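Local coordinates for protein 2,3,4,5-tetrahydropyridine-2,6-dicarboxylate N-succinyltransferase (Campylobacter jejuni, PDB 2RIJ) that probably catalyses the succinyl-CoA-dependent opening of cyclic tetrahydrodipicolinate to N-succinyl-L-2-amino-6-oxopimelate, an early step of lysine biosynthesis, at residues T237-A242 and M256-I261; K225-A230 and Y244-A249; A265-G270 and A277-V282. All blocks are in the same frame, centred on the assembly; numbering follows the deposited sequence.

Contact 1 of 3, residues T237-A242 and M256-I261; sequences TIMPGA and MVEGRI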
loop_
_atom_site.group_PDB
_atom_site.type_symbol
_atom_site.label_atom_id
_atom_site.label_comp_id
_atom_site.label_asym_id
_atom_site.label_seq_id
_atom_site.Cartn_x
_atom_site.Cartn_y
_atom_site.Cartn_z
ATOM N N THR A 237 -8.589 -7.957 38.838
ATOM C CA THR A 237 -9.222 -9.211 38.407
ATOM C C THR A 237 -8.319 -9.916 37.405
ATOM O O THR A 237 -7.912 -9.337 36.379
ATOM C CB THR A 237 -10.602 -8.965 37.760
ATOM O OG1 THR A 237 -11.425 -8.222 38.670
ATOM C CG2 THR A 237 -11.319 -10.259 37.368
ATOM N N ILE A 238 -7.985 -11.152 37.704
ATOM C CA ILE A 238 -7.311 -12.045 36.742
ATOM C C ILE A 238 -8.314 -13.074 36.221
ATOM O O ILE A 238 -8.771 -13.991 36.945
ATOM C CB ILE A 238 -6.113 -12.794 37.347
ATOM C CG1 ILE A 238 -5.221 -11.825 38.195
ATOM C CG2 ILE A 238 -5.302 -13.510 36.256
ATOM C CD1 ILE A 238 -4.651 -10.642 37.356
HETATM N N MSE A 239 -8.615 -12.959 34.952
HETATM C CA MSE A 239 -9.570 -13.882 34.275
HETATM C C MSE A 239 -8.766 -15.100 33.881
HETATM O O MSE A 239 -7.547 -15.013 33.773
HETATM C CB MSE A 239 -10.216 -13.256 33.060
HETATM C CG MSE A 239 -11.084 -12.059 33.363
HETATM SE SE MSE A 239 -12.568 -12.425 34.544
HETATM C CE MSE A 239 -13.714 -13.641 33.388
ATOM N N PRO A 240 -9.434 -16.268 33.695
ATOM C CA PRO A 240 -8.677 -17.508 33.476
ATOM C C PRO A 240 -8.341 -17.953 32.062
ATOM O O PRO A 240 -7.470 -18.820 31.916
ATOM C CB PRO A 240 -9.575 -18.566 34.136
ATOM C CG PRO A 240 -10.921 -18.054 34.049
ATOM C CD PRO A 240 -10.870 -16.553 33.865
ATOM N N GLY A 241 -8.971 -17.388 31.038
ATOM C CA GLY A 241 -8.836 -17.880 29.676
ATOM C C GLY A 241 -7.412 -17.978 29.139
ATOM O O GLY A 241 -6.994 -19.029 28.708
ATOM N N ALA A 242 -6.688 -16.876 29.123
ATOM C CA ALA A 242 -5.396 -16.825 28.462
ATOM C C ALA A 242 -4.443 -15.873 29.154
ATOM O O ALA A 242 -3.548 -15.359 28.536
ATOM C CB ALA A 242 -5.565 -16.466 26.961
HETATM N N MSE A 256 -8.309 -4.822 35.068
HETATM C CA MSE A 256 -8.885 -6.056 34.497
HETATM C C MSE A 256 -7.807 -6.743 33.660
HETATM O O MSE A 256 -7.326 -6.173 32.693
HETATM C CB MSE A 256 -10.049 -5.702 33.606
HETATM C CG MSE A 256 -10.605 -6.889 32.815
HETATM SE SE MSE A 256 -11.229 -8.346 34.016
HETATM C CE MSE A 256 -12.491 -7.278 35.093
ATOM N N VAL A 257 -7.413 -7.948 34.036
ATOM C CA VAL A 257 -6.338 -8.647 33.362
ATOM C C VAL A 257 -6.872 -9.973 32.738
ATOM O O VAL A 257 -7.336 -10.869 33.418
ATOM C CB VAL A 257 -5.160 -8.918 34.285
ATOM C CG1 VAL A 257 -4.010 -9.680 33.525
ATOM C CG2 VAL A 257 -4.683 -7.617 34.964
ATOM N N GLU A 258 -6.807 -10.014 31.427
ATOM C CA GLU A 258 -7.211 -11.135 30.622
ATOM C C GLU A 258 -6.104 -11.611 29.682
ATOM O O GLU A 258 -6.303 -12.497 28.816
ATOM C CB GLU A 258 -8.462 -10.797 29.874
ATOM C CG GLU A 258 -9.442 -10.069 30.691
ATOM C CD GLU A 258 -10.796 -10.022 30.004
ATOM O OE1 GLU A 258 -11.332 -11.103 29.743
ATOM O OE2 GLU A 258 -11.320 -8.941 29.707
ATOM N N GLY A 259 -4.925 -11.078 29.899
ATOM C CA GLY A 259 -3.720 -11.430 29.126
ATOM C C GLY A 259 -2.517 -11.638 30.021
ATOM O O GLY A 259 -2.636 -11.807 31.250
ATOM N N ARG A 260 -1.337 -11.659 29.409
ATOM C CA ARG A 260 -0.145 -12.214 30.013
ATOM C C ARG A 260 0.853 -11.122 30.365
ATOM O O ARG A 260 1.299 -10.354 29.494
ATOM C CB ARG A 260 0.487 -13.224 29.052
ATOM C CG ARG A 260 -0.470 -14.389 28.808
ATOM C CD ARG A 260 0.064 -15.332 27.773
ATOM N NE ARG A 260 0.090 -14.723 26.440
ATOM C CZ ARG A 260 -0.924 -14.749 25.567
ATOM N NH1 ARG A 260 -2.116 -15.222 25.899
ATOM N NH2 ARG A 260 -0.769 -14.248 24.337
ATOM N N ILE A 261 1.160 -11.048 31.644
ATOM C CA ILE A 261 2.113 -10.087 32.175
ATOM C C ILE A 261 3.399 -10.816 32.540
ATOM O O ILE A 261 3.484 -11.509 33.560
ATOM C CB ILE A 261 1.584 -9.354 33.398
ATOM C CG1 ILE A 261 0.183 -8.813 33.125
ATOM C CG2 ILE A 261 2.528 -8.198 33.798
ATOM C CD1 ILE A 261 -0.485 -8.102 34.283
HETATM O O HOH W 1 -8.208 -14.420 29.253
#
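Arg260 reaches across to the carbonyl of Ala242. Arg260 CG, held beside its own backbone N (chi1 -63°), lies 3.2 Å from Ala242 O. Arg260 CD lies 3.7 Å from Ala242 O. The side chain bends at chi3 (-68°), which turns NE. At the tip, Arg260 NH1 donates to Ala242 O at 3.0 Å. The oxygen takes this bond in its carbonyl plane, though it sits 22° out of the guanidinium plane. Ala242 CB lies at the guanidinium edge. The other tip nitrogen, NH2, bonds Asn302 OD1 of the third subunit and, in one of the serine's two conformers, Ser278 OG of its own chain. Arg260 and Ser278 are both predicted to bind succinyl-CoA.

Upstream, strands 237-238 and 256-257 pair in parallel. Val257 N donates to Thr237 O, and Met239 N to Val257 O. Ile238 CD1 packs on Val257 CB at 3.6 Å, the two side chains pointing the same way. On the other sheet face, the selenomethionine Met256 folds back: its CE lies 3.7 Å from Thr237 CB. Its SE also touches CG of Met239, a second selenomethionine.

Glu258, the predicted acyl-anhydride residue, runs alongside Met239, with their CG atoms 3.7 Å apart. Beyond the paired strands the two segments part. A water joins them there, accepting from Ala242 N and donating to Glu258 O.

Short parallel strands stacked coil on coil are characteristic of the left-handed beta-helix of hexapeptide-repeat acyltransferases. Here the turn probably lines the active site at the subunit interface.

Contact 2 of 3, residues K225-A230 and Y244-A249; sequences KVRMGA and YVNFNA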
loop_
_atom_site.group_PDB
_atom_site.type_symbol
_atom_site.label_atom_id
_atom_site.label_comp_id
_atom_site.label_asym_id
_atom_site.label_seq_id
_atom_site.Cartn_x
_atom_site.Cartn_y
_atom_site.Cartn_z
ATOM N N LYS A 225 -2.713 -19.273 37.093
ATOM C CA LYS A 225 -2.441 -18.055 36.316
ATOM C C LYS A 225 -1.700 -16.943 37.075
ATOM O O LYS A 225 -1.372 -15.933 36.474
ATOM C CB LYS A 225 -3.729 -17.473 35.765
ATOM C CG LYS A 225 -4.530 -18.366 34.805
ATOM C CD LYS A 225 -3.612 -19.212 33.900
ATOM C CE LYS A 225 -4.390 -19.942 32.776
ATOM N NZ LYS A 225 -4.725 -18.941 31.714
ATOM N N VAL A 226 -1.476 -17.135 38.368
ATOM C CA VAL A 226 -0.709 -16.184 39.196
ATOM C C VAL A 226 0.379 -16.913 39.954
ATOM O O VAL A 226 0.124 -17.654 40.918
ATOM C CB VAL A 226 -1.620 -15.357 40.124
ATOM C CG1 VAL A 226 -0.809 -14.247 40.871
ATOM C CG2 VAL A 226 -2.780 -14.729 39.333
ATOM N N ARG A 227 1.614 -16.697 39.517
ATOM C CA ARG A 227 2.755 -17.270 40.190
ATOM C C ARG A 227 3.056 -16.552 41.511
ATOM O O ARG A 227 2.809 -15.343 41.669
ATOM C CB ARG A 227 3.945 -17.231 39.262
ATOM C CG ARG A 227 4.890 -18.415 39.370
ATOM C CD ARG A 227 5.943 -18.228 38.310
ATOM N NE ARG A 227 6.735 -19.426 38.059
ATOM C CZ ARG A 227 7.748 -19.478 37.225
ATOM N NH1 ARG A 227 8.090 -18.402 36.573
ATOM N NH2 ARG A 227 8.422 -20.599 37.026
HETATM N N MSE A 228 3.566 -17.309 42.481
HETATM C CA MSE A 228 4.112 -16.687 43.695
HETATM C C MSE A 228 5.214 -15.656 43.352
HETATM O O MSE A 228 6.028 -15.880 42.465
HETATM C CB MSE A 228 4.602 -17.779 44.661
HETATM C CG MSE A 228 5.089 -17.272 46.015
HETATM SE SE MSE A 228 3.750 -16.176 46.899
HETATM C CE MSE A 228 4.797 -15.880 48.551
ATOM N N GLY A 229 5.193 -14.508 44.038
ATOM C CA GLY A 229 5.984 -13.354 43.677
ATOM C C GLY A 229 5.284 -12.285 42.814
ATOM O O GLY A 229 5.855 -11.240 42.600
ATOM N N ALA A 230 4.105 -12.594 42.258
ATOM C CA ALA A 230 3.271 -11.628 41.586
ATOM C C ALA A 230 2.768 -10.607 42.620
ATOM O O ALA A 230 2.611 -10.912 43.814
ATOM C CB ALA A 230 2.074 -12.329 40.830
ATOM N N TYR A 244 -1.866 -14.497 32.438
ATOM C CA TYR A 244 -0.807 -14.941 33.306
ATOM C C TYR A 244 -0.230 -13.716 34.020
ATOM O O TYR A 244 -0.161 -12.654 33.440
ATOM C CB TYR A 244 0.317 -15.647 32.562
ATOM C CG TYR A 244 1.224 -16.460 33.483
ATOM C CD1 TYR A 244 0.705 -17.484 34.245
ATOM C CD2 TYR A 244 2.588 -16.186 33.609
ATOM C CE1 TYR A 244 1.466 -18.199 35.109
ATOM C CE2 TYR A 244 3.389 -16.945 34.466
ATOM C CZ TYR A 244 2.829 -17.939 35.207
ATOM O OH TYR A 244 3.592 -18.695 36.049
ATOM N N VAL A 245 0.139 -13.887 35.280
ATOM C CA VAL A 245 1.017 -12.929 36.000
ATOM C C VAL A 245 2.188 -13.719 36.595
ATOM O O VAL A 245 2.034 -14.593 37.489
ATOM C CB VAL A 245 0.312 -12.157 37.047
ATOM C CG1 VAL A 245 1.210 -10.995 37.570
ATOM C CG2 VAL A 245 -1.094 -11.633 36.508
ATOM N N ASN A 246 3.364 -13.421 36.082
ATOM C CA ASN A 246 4.573 -14.079 36.521
ATOM C C ASN A 246 5.123 -13.411 37.805
ATOM O O ASN A 246 4.584 -12.401 38.332
ATOM C CB ASN A 246 5.591 -14.027 35.384
ATOM C CG ASN A 246 6.578 -15.201 35.383
ATOM O OD1 ASN A 246 6.816 -15.826 36.391
ATOM N ND2 ASN A 246 7.093 -15.536 34.206
ATOM N N PHE A 247 6.166 -14.001 38.367
ATOM C CA PHE A 247 6.774 -13.401 39.548
ATOM C C PHE A 247 7.439 -12.079 39.197
ATOM O O PHE A 247 7.852 -11.857 38.024
ATOM C CB PHE A 247 7.761 -14.366 40.217
ATOM C CG PHE A 247 9.052 -14.483 39.528
ATOM C CD1 PHE A 247 9.235 -15.427 38.567
ATOM C CD2 PHE A 247 10.109 -13.660 39.872
ATOM C CE1 PHE A 247 10.453 -15.563 37.935
ATOM C CE2 PHE A 247 11.338 -13.802 39.259
ATOM C CZ PHE A 247 11.498 -14.734 38.282
ATOM N N ASN A 248 7.498 -11.187 40.196
ATOM C CA ASN A 248 8.010 -9.814 40.029
ATOM C C ASN A 248 7.299 -9.090 38.843
ATOM O O ASN A 248 7.923 -8.343 38.083
ATOM C CB ASN A 248 9.531 -9.880 39.804
ATOM C CG ASN A 248 10.221 -8.578 40.046
ATOM O OD1 ASN A 248 9.865 -7.801 40.952
ATOM N ND2 ASN A 248 11.238 -8.314 39.221
ATOM N N ALA A 249 5.991 -9.324 38.729
ATOM C CA ALA A 249 5.125 -8.692 37.753
ATOM C C ALA A 249 3.797 -8.402 38.411
ATOM O O ALA A 249 3.428 -9.045 39.394
ATOM C CB ALA A 249 4.881 -9.620 36.504
#
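Arg227 offers the edge of its guanidinium to Asn246 OD1. Arg227 NH1 donates to Asn246 OD1 at 2.9 Å, with an N-H...O angle of 161°. The oxygen lies in the guanidinium plane, and the donor sits on a lone pair of the amide oxygen. The amide and guanidinium planes are 40° apart. The same NH1 lies at the edge of the Phe247 ring, 3.8 Å from its CD1. Phe205 stacks on the Phe247 ring and also makes a cation-pi contact with Arg227. The Tyr244 ring has Asn246 ND2 at its edge. Lys225 O approaches the Tyr244 ring obliquely, 3.4 Å from its CD1. Tyr244 OH comes to 3.3 Å from Arg227 CD.

Asn246 OD1 also accepts from its neighbour Phe247 N, at 2.8 Å. Two donors share this oxygen, Phe247 N from a tilted position, which should limit rotation of the amide. Asn246 CG is anti to the backbone N (chi1 -151°), and the side chain runs beside that of Arg227.

The backbones join at one bridge, Val226 with Val245. Val245 N donates to Lys225 O, and Arg227 N to Val245 O. Segment 225-230 then makes a type II turn from Arg227 to Ala230, with Gly229 in its third position at positive phi. Asn248 N donates to Gly229 O from well above the carbonyl plane. Ala230 CB packs on Val245 CG1 at 3.6 Å.

Met228 O is buried beside Phe247 CB, 3.2 Å away, and has no partner in the model. Lys225 NZ bonds Pro240 O and Ser243 O, and Gly241 O of the third subunit.

Arg227 also forms a salt bridge with Asp203. That carboxylate probably offsets the buried charge, which also lies near Arg219 of the third subunit; Asn246 and Phe205 give the guanidinium further partners.

Contact 3 of 3, residues A265-G270 and A277-V282; sequences AIVGEG and ASILGV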
loop_
_atom_site.group_PDB
_atom_site.type_symbol
_atom_site.label_atom_id
_atom_site.label_comp_id
_atom_site.label_asym_id
_atom_site.label_seq_id
_atom_site.Cartn_x
_atom_site.Cartn_y
_atom_site.Cartn_z
ATOM N N ALA A 265 7.274 -6.785 34.256
ATOM C CA ALA A 265 6.254 -5.881 33.662
ATOM C C ALA A 265 5.318 -5.401 34.755
ATOM O O ALA A 265 4.932 -6.190 35.658
ATOM C CB ALA A 265 5.489 -6.578 32.526
ATOM N N ILE A 266 4.976 -4.114 34.682
ATOM C CA ILE A 266 4.085 -3.438 35.608
ATOM C C ILE A 266 3.008 -2.729 34.824
ATOM O O ILE A 266 3.297 -2.050 33.826
ATOM C CB ILE A 266 4.821 -2.382 36.502
ATOM C CG1 ILE A 266 5.931 -3.049 37.345
ATOM C CG2 ILE A 266 3.830 -1.701 37.440
ATOM C CD1 ILE A 266 6.876 -2.038 38.051
ATOM N N VAL A 267 1.768 -2.927 35.265
ATOM C CA VAL A 267 0.579 -2.352 34.636
ATOM C C VAL A 267 -0.085 -1.384 35.631
ATOM O O VAL A 267 -0.383 -1.748 36.751
ATOM C CB VAL A 267 -0.381 -3.462 34.171
ATOM C CG1 VAL A 267 -1.648 -2.901 33.531
ATOM C CG2 VAL A 267 0.355 -4.441 33.209
ATOM N N GLY A 268 -0.340 -0.163 35.178
ATOM C CA GLY A 268 -0.819 0.919 36.034
ATOM C C GLY A 268 -2.323 0.890 36.203
ATOM O O GLY A 268 -3.055 0.258 35.443
ATOM N N GLU A 269 -2.775 1.615 37.220
ATOM C CA GLU A 269 -4.190 1.678 37.606
ATOM C C GLU A 269 -5.159 1.979 36.491
ATOM O O GLU A 269 -4.961 2.930 35.689
ATOM C CB GLU A 269 -4.324 2.792 38.661
ATOM C CG GLU A 269 -5.710 2.965 39.198
ATOM C CD GLU A 269 -5.658 3.962 40.381
ATOM O OE1 GLU A 269 -5.443 5.173 40.120
ATOM O OE2 GLU A 269 -5.727 3.501 41.551
ATOM N N GLY A 270 -6.258 1.217 36.453
ATOM C CA GLY A 270 -7.320 1.438 35.522
ATOM C C GLY A 270 -7.068 0.866 34.140
ATOM O O GLY A 270 -7.854 1.085 33.246
ATOM N N ALA A 277 -3.957 -10.884 25.161
ATOM C CA ALA A 277 -2.901 -9.915 24.948
ATOM C C ALA A 277 -1.635 -10.371 25.669
ATOM O O ALA A 277 -1.670 -11.091 26.679
ATOM C CB ALA A 277 -3.315 -8.514 25.408
ATOM N N SER A 278 -0.505 -9.930 25.149
ATOM C CA SER A 278 0.816 -10.186 25.720
ATOM C C SER A 278 1.430 -8.856 26.108
ATOM O O SER A 278 1.473 -7.941 25.277
ATOM C CB SER A 278 1.750 -10.842 24.680
ATOM O OG SER A 278 1.690 -12.259 24.697
ATOM N N ILE A 279 1.946 -8.763 27.328
ATOM C CA ILE A 279 2.841 -7.699 27.733
ATOM C C ILE A 279 4.209 -8.318 28.034
ATOM O O ILE A 279 4.351 -9.076 28.988
ATOM C CB ILE A 279 2.341 -6.898 28.946
ATOM C CG1 ILE A 279 0.936 -6.364 28.688
ATOM C CG2 ILE A 279 3.298 -5.742 29.279
ATOM C CD1 ILE A 279 0.252 -5.792 29.924
ATOM N N LEU A 280 5.213 -7.970 27.236
ATOM C CA LEU A 280 6.555 -8.506 27.440
ATOM C C LEU A 280 7.204 -7.800 28.642
ATOM O O LEU A 280 6.699 -6.750 29.135
ATOM C CB LEU A 280 7.347 -8.361 26.123
ATOM C CG LEU A 280 6.735 -8.989 24.856
ATOM C CD1 LEU A 280 7.780 -8.794 23.713
ATOM C CD2 LEU A 280 6.330 -10.434 25.038
ATOM N N GLY A 281 8.296 -8.349 29.179
ATOM C CA GLY A 281 8.795 -7.814 30.454
ATOM C C GLY A 281 9.990 -6.927 30.448
ATOM O O GLY A 281 10.081 -5.971 31.223
ATOM N N VAL A 282 10.959 -7.308 29.631
ATOM C CA VAL A 282 12.261 -6.659 29.611
ATOM C C VAL A 282 12.607 -6.334 28.153
ATOM O O VAL A 282 12.486 -7.207 27.261
ATOM C CB VAL A 282 13.355 -7.560 30.249
ATOM C CG1 VAL A 282 14.693 -6.809 30.322
ATOM C CG2 VAL A 282 12.929 -7.987 31.634
#
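Ala265 and Gly281 bring the two backbones closest, with CA atoms 4.5 Å apart, but the two segments form neither a beta bridge nor a hydrogen bond. Strands 266-267 and 278-279 belong to different sheets of the beta-helix, and they meet through side chains.

Ile279 does most of the bridging, with both of its branches. Ile279 CG2 faces Ala265 CB at 4.0 Å. The longer branch starts beside the backbone N (chi1 -54°) and is extended at chi2 (169°). That extension carries Ile279 CD1 to Val267 CG2, 3.6 Å away. The Val267 and Ile279 side chains meet at a slant. Val267 CG2 also packs on Ile261 CD1, and the valine touches Cys255.

Ala265 CB packs against the backbone after strand 278-279, 3.6 Å from Leu280 O, with Gly281 CA also near. Leu280 O is buried here with no partner in the model.

Next to Ile279, Ser278 is a predicted succinyl-CoA residue and packs on Ala301 of the third subunit.

The contact is wholly apolar in its side chains. Ala265, Val267 and Ile279 meet in the interior between two sheets, consistent with a contact held by apolar burial, without polar bonds between the two segments.

Overall arrangement
The contacts cluster, with centres about 11 to 12 Å apart, in one part of the left-handed beta-helix. Contacts 1 and 2 interleave along the chain: 225-230, 237-242, 244-249, then 256-261. Contact 3 follows them. All three reach the parallel sheet in which strands 244-245, 260-261 and 278-279 are neighbours. Tyr244 O with Ile261 N, and Arg260 O with Ile279 N, probably carry the pairing between them. Ala249 CB also packs on Ala265 O, joining contacts 2 and 3. Each contact touches the third subunit. The stacked coils therefore build both the core and an interface that holds predicted succinyl-CoA residues.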